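Local coordinates for adhesion and penetration protein autotransporter (Haemophilus influenzae, PDB 3SYJ) that promotes bacterial aggregation by self-association and adherence to and invasion of host cells, and is probably a serine protease, at residues L311-K316 with S331-N336. Residues are numbered along the deposited sequence; the frame is centred on the assembly and turned at random.
Sequences LPLKEK and SPRLNN
P332 and L311 meet at the start of a short helical turn near 332-335. The L311 methyl CD1 lies 3.5 Å from the carbonyl O of P332 and also touches the ring at CB. L311 CB lies 4.0 Å from R333 CA. The P332 ring fits into the bend of 311-316. P332 CD is 3.1 Å from the carbonyl O of P312. P332 CG meets CB of E315 at 3.4 Å, and the two side chains run obliquely to each other.

The R333 chain bends at the CG-CD bond (chi3 -60°), which places NE. The NE/NH2 edge of the guanidinium meets L311 O, with NE nearly in line with the C=O and NH2 farther off it. R333 NE and NH2 each lie 2.8 Å from L311 O, and both bonds are bent. The oxygen sits somewhat out of the guanidinium plane. L313 N lies above one guanidinium face, displaced from its centre. R333 N adds a weak bond to P312 O.

L313 CG is anti to the backbone N (chi1 -166°). L313 CD1 meets S331 OG at 3.7 Å and also touches R333 CD and L334 CG.

S331 is the N-cap. S331 OG donates to L313 O at 2.8 Å and accepts a weak capping bond from L334 N. The antiparallel pair 315-316 and 329-330 leads into this contact, and V99 touches S331 and L334 from strand 96-100.

The contact closes a surface excursion of the passenger domain, away from the predicted active-site serine. The carbonyls of L311 and L313 take donors from R333 and S331, and that of P312 only a weak one, so polar backbone bonding and proline packing together join the loop to the helix start.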
# COMPACT_ATOMS: atom_id res chain seq x y z
N LEU A 311 48.11 16.66 67.08
CA LEU A 311 49.14 15.81 66.47
C LEU A 311 49.55 16.36 65.10
O LEU A 311 48.76 17.04 64.43
CB LEU A 311 48.64 14.37 66.32
CG LEU A 311 48.28 13.65 67.61
CD1 LEU A 311 47.87 12.21 67.33
CD2 LEU A 311 49.45 13.71 68.57
N PRO A 312 50.78 16.04 64.68
CA PRO A 312 51.32 16.52 63.40
C PRO A 312 50.55 15.92 62.22
O PRO A 312 50.14 14.76 62.28
CB PRO A 312 52.75 15.99 63.39
CG PRO A 312 53.04 15.54 64.79
CD PRO A 312 51.73 15.15 65.37
N LEU A 313 50.36 16.71 61.18
CA LEU A 313 49.74 16.23 59.96
C LEU A 313 50.63 15.17 59.29
O LEU A 313 50.14 14.24 58.65
CB LEU A 313 49.49 17.40 59.01
CG LEU A 313 48.57 17.13 57.82
CD1 LEU A 313 47.36 16.32 58.28
CD2 LEU A 313 48.15 18.44 57.17
N LYS A 314 51.95 15.32 59.46
CA LYS A 314 52.93 14.37 58.93
C LYS A 314 53.90 13.93 60.02
O LYS A 314 54.33 14.73 60.84
CB LYS A 314 53.74 14.99 57.81
CG LYS A 314 52.94 15.78 56.80
CD LYS A 314 52.39 14.90 55.71
CE LYS A 314 51.98 15.74 54.51
NZ LYS A 314 50.88 16.70 54.84
N GLU A 315 54.26 12.65 60.01
CA GLU A 315 55.27 12.16 60.94
C GLU A 315 55.88 10.87 60.40
O GLU A 315 55.33 10.24 59.49
CB GLU A 315 54.65 11.92 62.31
CG GLU A 315 55.66 11.90 63.45
CD GLU A 315 55.00 11.85 64.81
OE1 GLU A 315 54.85 12.91 65.45
OE2 GLU A 315 54.61 10.74 65.25
N LYS A 316 57.02 10.48 60.96
CA LYS A 316 57.68 9.25 60.55
C LYS A 316 57.07 8.05 61.25
O LYS A 316 57.03 7.98 62.48
CB LYS A 316 59.18 9.34 60.83
CG LYS A 316 59.97 8.10 60.41
CD LYS A 316 61.47 8.38 60.44
CE LYS A 316 62.28 7.10 60.27
NZ LYS A 316 63.75 7.38 60.31
N SER A 331 50.22 9.97 58.87
CA SER A 331 49.48 11.10 59.41
C SER A 331 48.86 10.76 60.76
O SER A 331 47.74 10.27 60.83
CB SER A 331 48.39 11.52 58.43
OG SER A 331 47.75 12.71 58.87
N PRO A 332 49.60 11.02 61.84
CA PRO A 332 49.10 10.68 63.19
C PRO A 332 47.79 11.40 63.47
O PRO A 332 46.93 10.87 64.18
CB PRO A 332 50.20 11.23 64.12
CG PRO A 332 51.39 11.46 63.25
CD PRO A 332 50.87 11.75 61.88
N ARG A 333 47.64 12.59 62.91
CA ARG A 333 46.45 13.42 63.10
C ARG A 333 45.19 12.81 62.48
O ARG A 333 44.14 12.78 63.10
CB ARG A 333 46.68 14.82 62.52
CG ARG A 333 45.44 15.69 62.43
CD ARG A 333 45.77 17.04 61.83
NE ARG A 333 46.76 17.76 62.63
CZ ARG A 333 47.28 18.94 62.32
NH1 ARG A 333 46.91 19.56 61.21
NH2 ARG A 333 48.17 19.50 63.13
N LEU A 334 45.31 12.32 61.24
CA LEU A 334 44.17 11.75 60.55
C LEU A 334 43.95 10.30 60.96
O LEU A 334 42.81 9.87 61.11
CB LEU A 334 44.35 11.86 59.03
CG LEU A 334 44.45 13.28 58.47
CD1 LEU A 334 44.71 13.25 56.97
CD2 LEU A 334 43.20 14.07 58.76
N ASN A 335 45.03 9.55 61.15
CA ASN A 335 44.91 8.14 61.48
C ASN A 335 44.29 7.92 62.85
O ASN A 335 43.89 6.80 63.18
CB ASN A 335 46.25 7.42 61.42
CG ASN A 335 46.13 5.94 61.77
OD1 ASN A 335 45.46 5.18 61.06
ND2 ASN A 335 46.75 5.54 62.87
N ASN A 336 44.23 8.98 63.65
CA ASN A 336 43.68 8.87 65.00
C ASN A 336 42.20 8.51 64.99
O ASN A 336 41.71 7.85 65.90
CB ASN A 336 43.92 10.15 65.80
CG ASN A 336 43.74 9.93 67.30
OD1 ASN A 336 42.81 10.46 67.91
ND2 ASN A 336 44.63 9.14 67.89